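Local coordinates for flagellar hook-associated protein 2 (Helicobacter pylori, PDB 6IWY), which caps the tip of the growing flagellar filament, helping flagellin monomers to polymerise there and keeping them from leaking out at the distal end, at residues Ala78-Leu82 against Gly83-Gln87; Asp292-Ile295 against Gln296-Ala300. All blocks are in the same frame, centred on the assembly; numbering follows the deposited sequence.

Contact 1: Ala78-Leu82 against Gly83-Gln87; sequences AGMTL and GDVAQ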
ATOM      1  N   ALA A  78      15.416 -13.892   2.766  1.00 67.22           N
ATOM      2  CA  ALA A  78      16.678 -13.562   3.423  1.00 67.78           C
ATOM      3  C   ALA A  78      17.863 -13.703   2.453  1.00 69.74           C
ATOM      4  O   ALA A  78      18.025 -14.731   1.794  1.00 72.13           O
ATOM      5  CB  ALA A  78      16.873 -14.450   4.649  1.00 69.29           C
ATOM      6  N   GLY A  79      18.672 -12.656   2.360  1.00 68.93           N
ATOM      7  CA  GLY A  79      19.871 -12.681   1.531  1.00 71.42           C
ATOM      8  C   GLY A  79      19.709 -12.270   0.077  1.00 71.08           C
ATOM      9  O   GLY A  79      20.692 -12.207  -0.649  1.00 72.70           O
ATOM     10  N   MET A  80      18.481 -12.003  -0.356  1.00 69.57           N
ATOM     11  CA  MET A  80      18.222 -11.448  -1.706  1.00 69.39           C
ATOM     12  C   MET A  80      19.050 -10.167  -2.011  1.00 68.35           C
ATOM     13  O   MET A  80      19.229  -9.287  -1.148  1.00 65.98           O
ATOM     14  CB  MET A  80      16.730 -11.094  -1.843  1.00 67.18           C
ATOM     15  CG  MET A  80      15.970 -11.817  -2.956  1.00 69.65           C
ATOM     16  SD  MET A  80      14.176 -11.811  -2.627  1.00 72.76           S
ATOM     17  CE  MET A  80      13.501 -12.640  -4.066  1.00 73.09           C
ATOM     18  N   THR A  81      19.520 -10.062  -3.252  1.00 69.54           N
ATOM     19  CA  THR A  81      20.189  -8.844  -3.740  1.00 68.86           C
ATOM     20  C   THR A  81      19.195  -7.818  -4.271  1.00 65.83           C
ATOM     21  O   THR A  81      18.086  -8.174  -4.704  1.00 65.30           O
ATOM     22  CB  THR A  81      21.112  -9.141  -4.924  1.00 72.10           C
ATOM     23  OG1 THR A  81      20.303  -9.383  -6.087  1.00 73.41           O
ATOM     24  CG2 THR A  81      22.021 -10.355  -4.645  1.00 74.69           C
ATOM     25  N   LEU A  82      19.610  -6.547  -4.264  1.00 64.03           N
ATOM     26  CA  LEU A  82      18.844  -5.445  -4.868  1.00 60.99           C
ATOM     27  C   LEU A  82      18.355  -5.824  -6.257  1.00 61.98           C
ATOM     28  O   LEU A  82      17.190  -5.582  -6.598  1.00 60.61           O
ATOM     29  CB  LEU A  82      19.702  -4.188  -4.961  1.00 60.55           C
ATOM     30  CG  LEU A  82      19.117  -2.980  -5.693  1.00 58.79           C
ATOM     31  CD1 LEU A  82      17.861  -2.479  -4.992  1.00 54.71           C
ATOM     32  CD2 LEU A  82      20.160  -1.864  -5.774  1.00 57.96           C
ATOM     33  N   GLY A  83      19.234  -6.427  -7.053  1.00 64.38           N
ATOM     34  CA  GLY A  83      18.854  -6.912  -8.366  1.00 66.23           C
ATOM     35  C   GLY A  83      17.731  -7.940  -8.283  1.00 66.82           C
ATOM     36  O   GLY A  83      16.736  -7.849  -9.018  1.00 66.30           O
ATOM     37  N   ASP A  84      17.895  -8.925  -7.401  1.00 67.95           N
ATOM     38  CA  ASP A  84      16.831  -9.885  -7.140  1.00 68.48           C
ATOM     39  C   ASP A  84      15.493  -9.185  -6.837  1.00 65.22           C
ATOM     40  O   ASP A  84      14.481  -9.487  -7.468  1.00 65.95           O
ATOM     41  CB  ASP A  84      17.171 -10.796  -5.953  1.00 69.71           C
ATOM     42  CG  ASP A  84      18.334 -11.752  -6.226  1.00 75.14           C
ATOM     43  OD1 ASP A  84      18.807 -11.893  -7.383  1.00 77.98           O
ATOM     44  OD2 ASP A  84      18.762 -12.398  -5.240  1.00 78.52           O
ATOM     45  N   VAL A  85      15.475  -8.256  -5.881  1.00 62.06           N
ATOM     46  CA  VAL A  85      14.204  -7.641  -5.480  1.00 58.78           C
ATOM     47  C   VAL A  85      13.564  -6.866  -6.630  1.00 57.21           C
ATOM     48  O   VAL A  85      12.358  -6.863  -6.784  1.00 57.33           O
ATOM     49  CB  VAL A  85      14.349  -6.676  -4.307  1.00 56.80           C
ATOM     50  CG1 VAL A  85      13.014  -5.975  -4.071  1.00 55.38           C
ATOM     51  CG2 VAL A  85      14.789  -7.400  -3.065  1.00 56.74           C
ATOM     52  N   ALA A  86      14.381  -6.217  -7.438  1.00 56.60           N
ATOM     53  CA  ALA A  86      13.877  -5.458  -8.566  1.00 55.40           C
ATOM     54  C   ALA A  86      13.081  -6.377  -9.473  1.00 56.80           C
ATOM     55  O   ALA A  86      11.974  -6.055  -9.887  1.00 55.54           O
ATOM     56  CB  ALA A  86      15.009  -4.836  -9.327  1.00 55.29           C
ATOM     57  N   GLN A  87      13.660  -7.531  -9.780  1.00 59.41           N
ATOM     58  CA  GLN A  87      13.045  -8.464 -10.707  1.00 61.80           C
ATOM     59  C   GLN A  87      11.796  -9.122 -10.110  1.00 61.68           C
ATOM     60  O   GLN A  87      10.787  -9.477 -10.824  1.00 61.90           O
ATOM     61  CB  GLN A  87      14.005  -9.600 -11.041  1.00 65.55           C
ATOM     62  CG  GLN A  87      13.415 -10.600 -12.074  1.00 68.60           C
ATOM     63  CD  GLN A  87      13.274  -9.980 -13.470  1.00 69.64           C
ATOM     64  OE1 GLN A  87      14.197  -9.332 -13.951  1.00 69.16           O
ATOM     65  NE2 GLN A  87      12.112 -10.159 -14.108  1.00 69.85           N
TER
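With chi1 at 74°, T81 holds OG1 between its own backbone N and carbonyl carbon, turned to the amide of D84; D84, with CG beside its own backbone N (chi1 -68°), brings its carboxylate back to the backbone N of T81. Two reciprocal bonds result. D84 N donates to T81 OG1 at 2.8 Å along a nearly straight N-H...O line of 172°, and T81 N donates to D84 OD2 at 3.2 Å, meeting that oxygen from above the carboxylate plane. This is a capping box, with T81 as the N-cap of helix 82-92, which follows strand 70-76. The helical pattern starts immediately: V85 N reaches T81 O at 2.9 Å and A86 N reaches L82 O at 3.0 Å. M80 lies against the apolar flank of the box, its CG 3.4 Å from D84 CB, while its CB makes a looser apolar contact with V85 CG2 at 4.3 Å. L82, V85 and A86 turn inward, L82 and A86 resting on V101 of strand 97-103 and all three on L112 of strand 110-116. The first turn thus carries the box on one side, while its apolar residues pack on the sheet and, for L82 and V85, on F56. Near the helix N-terminus, the exposed D84 carboxylate would probably be stabilised as an anion by the helix dipole, though solvent would weaken this.

Contact 2: Asp292-Ile295 against Gln296-Ala300; sequences DAII and QAINA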
ATOM      1  N   ASP A 292      -3.093 -29.347  14.398  1.00 62.73           N
ATOM      2  CA  ASP A 292      -3.820 -28.876  15.601  1.00 63.86           C
ATOM      3  C   ASP A 292      -2.986 -28.939  16.878  1.00 63.41           C
ATOM      4  O   ASP A 292      -3.030 -28.025  17.697  1.00 62.87           O
ATOM      5  CB  ASP A 292      -5.120 -29.678  15.846  1.00 70.27           C
ATOM      6  CG  ASP A 292      -6.217 -29.385  14.818  1.00 71.55           C
ATOM      7  OD1 ASP A 292      -6.196 -28.298  14.183  1.00 67.59           O
ATOM      8  OD2 ASP A 292      -7.103 -30.256  14.647  1.00 74.79           O
ATOM      9  N   ALA A 293      -2.260 -30.023  17.078  1.00 65.33           N
ATOM     10  CA  ALA A 293      -1.454 -30.150  18.287  1.00 66.27           C
ATOM     11  C   ALA A 293      -0.441 -28.999  18.375  1.00 60.26           C
ATOM     12  O   ALA A 293      -0.289 -28.367  19.418  1.00 60.50           O
ATOM     13  CB  ALA A 293      -0.754 -31.517  18.329  1.00 70.07           C
ATOM     14  N   ILE A 294       0.223 -28.728  17.258  1.00 55.87           N
ATOM     15  CA  ILE A 294       1.257 -27.700  17.176  1.00 51.31           C
ATOM     16  C   ILE A 294       0.612 -26.332  17.383  1.00 49.03           C
ATOM     17  O   ILE A 294       1.209 -25.448  17.988  1.00 48.53           O
ATOM     18  CB  ILE A 294       2.035 -27.762  15.818  1.00 47.86           C
ATOM     19  CG1 ILE A 294       2.911 -29.028  15.779  1.00 50.29           C
ATOM     20  CG2 ILE A 294       2.918 -26.540  15.628  1.00 44.72           C
ATOM     21  CD1 ILE A 294       3.398 -29.490  14.354  1.00 46.64           C
ATOM     22  N   ILE A 295      -0.612 -26.160  16.899  1.00 48.64           N
ATOM     23  CA  ILE A 295      -1.273 -24.890  17.031  1.00 46.34           C
ATOM     24  C   ILE A 295      -1.460 -24.582  18.528  1.00 49.13           C
ATOM     25  O   ILE A 295      -1.075 -23.498  19.011  1.00 47.36           O
ATOM     26  CB  ILE A 295      -2.575 -24.865  16.232  1.00 47.39           C
ATOM     27  CG1 ILE A 295      -2.249 -24.644  14.742  1.00 43.51           C
ATOM     28  CG2 ILE A 295      -3.545 -23.748  16.767  1.00 47.34           C
ATOM     29  CD1 ILE A 295      -3.482 -24.798  13.777  1.00 45.21           C
ATOM     30  N   GLN A 296      -2.003 -25.554  19.260  1.00 53.56           N
ATOM     31  CA  GLN A 296      -2.286 -25.380  20.695  1.00 57.36           C
ATOM     32  C   GLN A 296      -0.971 -25.123  21.432  1.00 57.08           C
ATOM     33  O   GLN A 296      -0.919 -24.371  22.409  1.00 58.63           O
ATOM     34  CB  GLN A 296      -2.975 -26.619  21.316  1.00 63.40           C
ATOM     35  CG  GLN A 296      -4.310 -27.073  20.712  1.00 66.44           C
ATOM     36  CD  GLN A 296      -5.009 -28.181  21.544  1.00 76.81           C
ATOM     37  OE1 GLN A 296      -4.415 -28.811  22.441  1.00 80.03           O
ATOM     38  NE2 GLN A 296      -6.286 -28.411  21.245  1.00 81.93           N
ATOM     39  N   ALA A 297       0.089 -25.767  20.961  1.00 55.81           N
ATOM     40  CA  ALA A 297       1.404 -25.598  21.562  1.00 56.10           C
ATOM     41  C   ALA A 297       1.823 -24.152  21.385  1.00 52.05           C
ATOM     42  O   ALA A 297       2.280 -23.508  22.319  1.00 54.17           O
ATOM     43  CB  ALA A 297       2.427 -26.550  20.915  1.00 55.56           C
ATOM     44  N   ILE A 298       1.621 -23.630  20.185  1.00 47.43           N
ATOM     45  CA  ILE A 298       2.105 -22.293  19.864  1.00 44.57           C
ATOM     46  C   ILE A 298       1.313 -21.226  20.608  1.00 46.25           C
ATOM     47  O   ILE A 298       1.880 -20.234  21.035  1.00 47.09           O
ATOM     48  CB  ILE A 298       2.107 -22.028  18.350  1.00 40.14           C
ATOM     49  CG1 ILE A 298       3.169 -22.913  17.674  1.00 38.60           C
ATOM     50  CG2 ILE A 298       2.391 -20.557  18.073  1.00 38.26           C
ATOM     51  CD1 ILE A 298       3.252 -22.805  16.171  1.00 32.55           C
ATOM     52  N   ASN A 299       0.015 -21.435  20.791  1.00 47.53           N
ATOM     53  CA  ASN A 299      -0.807 -20.393  21.361  1.00 49.13           C
ATOM     54  C   ASN A 299      -0.525 -20.206  22.845  1.00 53.80           C
ATOM     55  O   ASN A 299      -0.821 -19.163  23.390  1.00 55.62           O
ATOM     56  CB  ASN A 299      -2.292 -20.675  21.137  1.00 50.04           C
ATOM     57  CG  ASN A 299      -2.730 -20.387  19.718  1.00 47.33           C
ATOM     58  OD1 ASN A 299      -2.147 -19.548  19.040  1.00 45.99           O
ATOM     59  ND2 ASN A 299      -3.774 -21.073  19.266  1.00 48.88           N
ATOM     60  N   ALA A 300       0.065 -21.218  23.475  1.00 56.86           N
ATOM     61  CA  ALA A 300       0.424 -21.167  24.882  1.00 62.11           C
ATOM     62  C   ALA A 300       1.706 -20.384  25.136  1.00 63.33           C
ATOM     63  O   ALA A 300       2.206 -20.392  26.243  1.00 69.20           O
ATOM     64  CB  ALA A 300       0.571 -22.576  25.423  1.00 65.93           C
TER
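I298 packs against I294 one helical turn earlier, and its side chain can be followed outward atom by atom. CB stands 3.6 Å from both I294 O and I295 O. CG1, held beside the backbone N of its own residue by a chi1 of -68°, lies 3.2 Å from I294 O, and the extended chi2 of 178° sends CD1 on to I294 CG2, 3.8 Å away, where the two isoleucines cross at a slant. I294 O itself accepts from I298 N at 2.9 Å. The same i to i+4 bonding of an alpha-helix links Q296 N to D292 O at 3.1 Å, A297 N to A293 O at 3.0 Å and N299 N to I295 O at 2.9 Å. Helix 292-299 falls in the Flagellin hook IN motif and leads into strand 304-308, whose L304 and A306 touch I298; L275 also packs on I298. Beside this apolar face, I295 and N299 run alongside each other in the same direction, with I295 CG2 3.7 Å from N299 ND2. The asparagine OD1 accepts a hydrogen bond from the backbone N of A306 in strand 304-308.

Overall arrangement
Contacts 1 and 2 lie in series along one chain and belong to separate parts of this FliD fragment. Their centres are about 34 Å apart and their nearest atoms about 20 Å apart, so neither touches the other. Contact 1, whose centre is about 20 Å from that of the chain, sits beside a sheet that also holds strands 42-49 and 359-361. Contact 2 is farther out, about 32 Å from the chain centre, centre to centre, and is a surface contact; its helix is followed by strand 304-308, which is not in that sheet. One therefore concerns how a helix begins, the other how turns stack within a helix, in two well-separated parts of the cap protein fragment.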